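Local coordinates for hypothetical protein, similar to alpha-acetolactate decarboxylase (Staphylococcus aureus subsp. aureus, PDB 1XV2) that probably decarboxylates alpha-acetolactate to acetoin at a protein-bound zinc ion, at residues A[35-40]-A[159-164]; A[48-53]-A[176-181]. All coordinates share one frame; numbering follows the deposited sequence.

Contact 1: residues A[35-40]-A[159-164]; sequences GNLGIA and VGFFTP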
loop_
_atom_site.group_PDB
_atom_site.type_symbol
_atom_site.label_atom_id
_atom_site.label_comp_id
_atom_site.label_asym_id
_atom_site.label_seq_id
_atom_site.Cartn_x
_atom_site.Cartn_y
_atom_site.Cartn_z
ATOM N N GLY A 35 -6.076 -1.277 17.021
ATOM C CA GLY A 35 -5.559 -0.014 17.521
ATOM C C GLY A 35 -6.417 0.719 18.529
ATOM O O GLY A 35 -7.480 0.243 18.929
ATOM N N ASN A 36 -5.939 1.894 18.935
ATOM C CA ASN A 36 -6.632 2.737 19.901
ATOM C C ASN A 36 -6.638 4.204 19.472
ATOM O O ASN A 36 -7.217 5.057 20.147
ATOM C CB ASN A 36 -5.970 2.617 21.273
ATOM C CG ASN A 36 -4.468 2.787 21.207
ATOM O OD1 ASN A 36 -3.961 3.710 20.570
ATOM N ND2 ASN A 36 -3.744 1.898 21.875
ATOM N N LEU A 37 -5.989 4.492 18.349
ATOM C CA LEU A 37 -5.929 5.852 17.829
ATOM C C LEU A 37 -6.036 5.833 16.313
ATOM O O LEU A 37 -5.291 5.121 15.639
ATOM C CB LEU A 37 -4.620 6.527 18.249
ATOM C CG LEU A 37 -4.368 7.940 17.712
ATOM C CD1 LEU A 37 -3.473 8.699 18.675
ATOM C CD2 LEU A 37 -3.744 7.866 16.327
ATOM N N GLY A 38 -6.966 6.619 15.776
ATOM C CA GLY A 38 -7.137 6.654 14.337
ATOM C C GLY A 38 -8.331 7.453 13.857
ATOM O O GLY A 38 -8.959 8.197 14.613
ATOM N N ILE A 39 -8.649 7.278 12.583
ATOM C CA ILE A 39 -9.745 7.988 11.951
ATOM C C ILE A 39 -10.501 7.053 11.019
ATOM O O ILE A 39 -9.970 6.034 10.583
ATOM C CB ILE A 39 -9.209 9.158 11.117
ATOM C CG1 ILE A 39 -8.300 8.613 10.010
ATOM C CG2 ILE A 39 -8.429 10.113 12.003
ATOM C CD1 ILE A 39 -7.615 9.676 9.190
ATOM N N ALA A 40 -11.737 7.420 10.700
ATOM C CA ALA A 40 -12.563 6.622 9.804
ATOM C C ALA A 40 -13.885 7.328 9.546
ATOM O O ALA A 40 -14.035 8.523 9.802
ATOM C CB ALA A 40 -12.816 5.236 10.414
ATOM N N VAL A 159 -6.017 13.774 15.978
ATOM C CA VAL A 159 -5.329 12.516 15.726
ATOM C C VAL A 159 -5.376 12.303 14.226
ATOM O O VAL A 159 -6.331 12.711 13.562
ATOM C CB VAL A 159 -5.999 11.313 16.447
ATOM C CG1 VAL A 159 -6.017 11.553 17.949
ATOM C CG2 VAL A 159 -7.407 11.089 15.918
ATOM N N GLY A 160 -4.336 11.686 13.687
ATOM C CA GLY A 160 -4.303 11.450 12.261
ATOM C C GLY A 160 -3.059 10.723 11.814
ATOM O O GLY A 160 -2.290 10.213 12.631
ATOM N N PHE A 161 -2.852 10.693 10.505
ATOM C CA PHE A 161 -1.709 10.006 9.935
ATOM C C PHE A 161 -1.119 10.760 8.761
ATOM O O PHE A 161 -1.807 11.523 8.083
ATOM C CB PHE A 161 -2.134 8.623 9.445
ATOM C CG PHE A 161 -2.740 7.769 10.507
ATOM C CD1 PHE A 161 -1.936 7.121 11.438
ATOM C CD2 PHE A 161 -4.121 7.621 10.588
ATOM C CE1 PHE A 161 -2.500 6.334 12.441
ATOM C CE2 PHE A 161 -4.695 6.839 11.585
ATOM C CZ PHE A 161 -3.883 6.192 12.513
ATOM N N PHE A 162 0.162 10.528 8.526
ATOM C CA PHE A 162 0.852 11.139 7.406
ATOM C C PHE A 162 1.123 10.008 6.429
ATOM O O PHE A 162 1.622 8.949 6.819
ATOM C CB PHE A 162 2.179 11.755 7.845
ATOM C CG PHE A 162 2.976 12.329 6.708
ATOM C CD1 PHE A 162 2.677 13.590 6.198
ATOM C CD2 PHE A 162 4.000 11.594 6.122
ATOM C CE1 PHE A 162 3.387 14.114 5.120
ATOM C CE2 PHE A 162 4.717 12.109 5.043
ATOM C CZ PHE A 162 4.407 13.374 4.540
ATOM N N THR A 163 0.780 10.231 5.166
ATOM C CA THR A 163 0.991 9.241 4.122
ATOM C C THR A 163 2.072 9.747 3.173
ATOM O O THR A 163 1.992 10.872 2.683
ATOM C CB THR A 163 -0.305 9.008 3.326
ATOM O OG1 THR A 163 -1.330 8.551 4.215
ATOM C CG2 THR A 163 -0.082 7.979 2.226
ATOM N N PRO A 164 3.104 8.927 2.910
ATOM C CA PRO A 164 4.189 9.331 2.009
ATOM C C PRO A 164 3.714 9.395 0.559
ATOM O O PRO A 164 2.811 8.657 0.159
ATOM C CB PRO A 164 5.254 8.262 2.254
ATOM C CG PRO A 164 4.434 7.050 2.567
ATOM C CD PRO A 164 3.357 7.590 3.476
#

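Contact 2: residues A[48-53]-A[176-181]; sequences EVIFLD and HIHFAD. With ZN (zinc ion), chain E.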
loop_
_atom_site.group_PDB
_atom_site.type_symbol
_atom_site.label_atom_id
_atom_site.label_comp_id
_atom_site.label_asym_id
_atom_site.label_seq_id
_atom_site.Cartn_x
_atom_site.Cartn_y
_atom_site.Cartn_z
ATOM N N GLU A 48 -17.808 11.470 10.725
ATOM C CA GLU A 48 -16.390 11.380 11.015
ATOM C C GLU A 48 -16.124 10.522 12.236
ATOM O O GLU A 48 -16.641 10.800 13.316
ATOM C CB GLU A 48 -15.850 12.784 11.280
ATOM C CG GLU A 48 -16.251 13.814 10.238
ATOM C CD GLU A 48 -15.649 13.520 8.880
ATOM O OE1 GLU A 48 -14.712 12.696 8.823
ATOM O OE2 GLU A 48 -16.103 14.118 7.878
ATOM N N VAL A 49 -15.307 9.488 12.070
ATOM C CA VAL A 49 -14.968 8.625 13.189
ATOM C C VAL A 49 -13.600 9.018 13.732
ATOM O O VAL A 49 -12.656 9.219 12.970
ATOM C CB VAL A 49 -14.915 7.139 12.770
ATOM C CG1 VAL A 49 -14.497 6.278 13.954
ATOM C CG2 VAL A 49 -16.274 6.699 12.250
ATOM N N ILE A 50 -13.501 9.150 15.049
ATOM C CA ILE A 50 -12.231 9.477 15.681
ATOM C C ILE A 50 -11.938 8.403 16.724
ATOM O O ILE A 50 -12.707 8.225 17.670
ATOM C CB ILE A 50 -12.256 10.848 16.416
ATOM C CG1 ILE A 50 -12.694 11.965 15.470
ATOM C CG2 ILE A 50 -10.871 11.155 16.971
ATOM C CD1 ILE A 50 -14.196 12.070 15.293
ATOM N N PHE A 51 -10.846 7.671 16.534
ATOM C CA PHE A 51 -10.453 6.645 17.493
ATOM C C PHE A 51 -9.527 7.346 18.479
ATOM O O PHE A 51 -8.429 7.767 18.118
ATOM C CB PHE A 51 -9.715 5.500 16.798
ATOM C CG PHE A 51 -10.589 4.669 15.895
ATOM C CD1 PHE A 51 -11.696 3.993 16.401
ATOM C CD2 PHE A 51 -10.297 4.551 14.540
ATOM C CE1 PHE A 51 -12.500 3.211 15.572
ATOM C CE2 PHE A 51 -11.097 3.770 13.702
ATOM C CZ PHE A 51 -12.200 3.101 14.220
ATOM N N LEU A 52 -9.984 7.485 19.719
ATOM C CA LEU A 52 -9.203 8.169 20.741
ATOM C C LEU A 52 -9.195 7.413 22.064
ATOM O O LEU A 52 -10.245 7.169 22.655
ATOM C CB LEU A 52 -9.767 9.576 20.950
ATOM C CG LEU A 52 -8.952 10.528 21.824
ATOM C CD1 LEU A 52 -7.579 10.749 21.202
ATOM C CD2 LEU A 52 -9.702 11.846 21.963
ATOM N N ASP A 53 -8.001 7.053 22.523
ATOM C CA ASP A 53 -7.843 6.326 23.774
ATOM C C ASP A 53 -8.680 5.046 23.795
ATOM O O ASP A 53 -9.371 4.764 24.774
ATOM C CB ASP A 53 -8.245 7.210 24.960
ATOM C CG ASP A 53 -7.347 8.425 25.126
ATOM O OD1 ASP A 53 -6.111 8.260 25.190
ATOM O OD2 ASP A 53 -7.885 9.550 25.207
ATOM N N HIS A 176 -3.696 13.590 7.351
ATOM C CA HIS A 176 -5.128 13.338 7.385
ATOM C C HIS A 176 -5.425 13.278 8.874
ATOM O O HIS A 176 -5.008 12.345 9.562
ATOM C CB HIS A 176 -5.478 12.016 6.697
ATOM C CG HIS A 176 -6.950 11.749 6.622
ATOM N ND1 HIS A 176 -7.480 10.674 5.942
ATOM C CD2 HIS A 176 -8.004 12.410 7.160
ATOM C CE1 HIS A 176 -8.796 10.683 6.064
ATOM N NE2 HIS A 176 -9.138 11.725 6.799
ATOM N N ILE A 177 -6.132 14.289 9.369
ATOM C CA ILE A 177 -6.422 14.387 10.791
ATOM C C ILE A 177 -7.861 14.722 11.146
ATOM O O ILE A 177 -8.538 15.468 10.435
ATOM C CB ILE A 177 -5.535 15.465 11.439
ATOM C CG1 ILE A 177 -5.609 16.752 10.612
ATOM C CG2 ILE A 177 -4.094 14.981 11.530
ATOM C CD1 ILE A 177 -4.920 17.944 11.248
ATOM N N HIS A 178 -8.308 14.172 12.268
ATOM C CA HIS A 178 -9.650 14.414 12.780
ATOM C C HIS A 178 -9.490 15.016 14.168
ATOM O O HIS A 178 -8.443 14.863 14.795
ATOM C CB HIS A 178 -10.450 13.111 12.881
ATOM C CG HIS A 178 -10.921 12.583 11.561
ATOM N ND1 HIS A 178 -11.728 11.470 11.452
ATOM C CD2 HIS A 178 -10.705 13.015 10.296
ATOM C CE1 HIS A 178 -11.989 11.240 10.177
ATOM N NE2 HIS A 178 -11.380 12.163 9.455
ATOM N N PHE A 179 -10.532 15.688 14.645
ATOM C CA PHE A 179 -10.503 16.325 15.955
ATOM C C PHE A 179 -11.690 15.915 16.822
ATOM O O PHE A 179 -12.768 15.607 16.317
ATOM C CB PHE A 179 -10.513 17.849 15.781
ATOM C CG PHE A 179 -10.562 18.615 17.076
ATOM C CD1 PHE A 179 -9.412 18.790 17.840
ATOM C CD2 PHE A 179 -11.760 19.161 17.529
ATOM C CE1 PHE A 179 -9.452 19.505 19.042
ATOM C CE2 PHE A 179 -11.813 19.876 18.727
ATOM C CZ PHE A 179 -10.653 20.048 19.485
ATOM N N ALA A 180 -11.470 15.914 18.132
ATOM C CA ALA A 180 -12.504 15.602 19.112
ATOM C C ALA A 180 -12.198 16.453 20.338
ATOM O O ALA A 180 -11.107 16.367 20.905
ATOM C CB ALA A 180 -12.487 14.112 19.480
ATOM N N ASP A 181 -13.155 17.285 20.736
ATOM C CA ASP A 181 -12.958 18.151 21.888
ATOM C C ASP A 181 -13.153 17.379 23.190
ATOM O O ASP A 181 -13.855 16.367 23.226
ATOM C CB ASP A 181 -13.906 19.361 21.813
ATOM C CG ASP A 181 -15.334 19.033 22.233
ATOM O OD1 ASP A 181 -15.798 17.894 21.998
ATOM O OD2 ASP A 181 -15.999 19.940 22.788
HETATM ZN ZN ZN E . -11.289 12.297 7.207
HETATM O O HOH W 1 -13.613 12.405 6.512
HETATM O O HOH W 2 -11.799 11.732 4.818
HETATM O O HOH W 3 -12.462 10.220 6.535
#

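Contact 1: residues A[35-40]-A[159-164]
Strands 37-40 and 159-163 illustrate orthogonal packing of beta sheets: one belongs to a seven-strand mixed sheet, the other to the large curled antiparallel sheet, and they cross face to face at 83°. Their axes approach to 5.8 Å. Gly38 and Gly160 mark the crossing, with 5.9 Å between Gly38 CA and Gly160 CA. The contact is apolar and is carried chiefly by Val159, Phe161 and Leu37, each buried.

Val159 points its CB toward the other strand and spreads its two methyls over different neighbours. CG1, anti to its own carbonyl carbon, runs alongside the end of Leu37, with 3.9 Å between Val159 CG1 and Leu37 CD1. CG2, in the crowded position between backbone N and carbonyl carbon, turns instead to the backbone, lying 3.5 Å from Gly38 O, and also meets Ile39 CG2. Leu37 gets there because its CG stands anti to the backbone N (chi1 177°), which carries the branched end to the valine although the CB itself does not aim at it. Its other methyl, CD2, passes the tip of Phe161, 4.2 Å from CZ. Beyond this crossing, Val159 also rests on Ile50 and Leu52, and Leu37 on Thr80 and Phe82. At the start of the strand a classic bulge sets two residues, Asn36 and Leu37, against the single Thr80 of strand 77-80.

Phe161 has its CG beside the backbone N (chi1 -57°), and the ring reaches across strand 37-40, its CE2-CZ end against the backbone from Leu37 to Ile39, further packed by Ser78 and Ala114. It meets that strand mostly through its rim. Ile39 N lies near the ring plane, 4.1 Å from Phe161 CE2; the bare Gly38 CA approaches obliquely; and Leu37 O sits at the edge, 3.6 Å from Phe161 CZ.

Contact 2: residues A[48-53]-A[176-181]
Zinc is gripped here by two histidines of one strand, through His176 NE2 at 2.3 Å and His178 NE2 at 2.2 Å from the ion. His189, from the adjacent strand 187-195, and three waters complete a six-ligand shell. The alternation of a beta strand puts His176 and His178 on the same face, with Ile177 between them turned away.

Strand 48-52 crosses this strand at 77° and supplies the second shell. His178 ND1 donates to Val49 O over 2.9 Å; the acceptor lies near the imidazole plane, but the nitrogen stands above the carbonyl plane. Ile50 CG1 packs against His178 CB at 3.6 Å, so the side chain is fixed at three points, NE2 by the metal, ND1 by the carbonyl and CB by the isoleucine. Farther along, Ala180 CB meets Ile50 CG2 and Leu52 CD2.

Glu48, bent at chi2, sets its carboxylate 84° to the His178 ring. OE1 accepts a bond of 2.6 Å from water 1, a zinc ligand, while Arg127 and Met129 N hold OE2. With its proton on ND1, bonded to Val49 O, His178 leaves NE2 to coordinate the metal; the carboxylate probably helps polarise the bound water.

Overall arrangement
Both contacts lie in the buried core, and both join the same two sheets: 37-42 and 48-52 are neighbours in the mixed sheet, 154-163 and 174-181 in the curled one. Each crossing is near a right angle, and their centres are 8 Å apart. What differs is the chemistry. Contact 1 is wholly apolar in its side chains, whereas contact 2 adds a hydrogen bond, a carboxylate and metal ligands. The seam between them is tight: Gly38 O and Phe51 N probably hydrogen-bond, and Ile39 CD1 packs on His176 CG at 3.4 Å, so the hydrophobic crossing directly borders the zinc site.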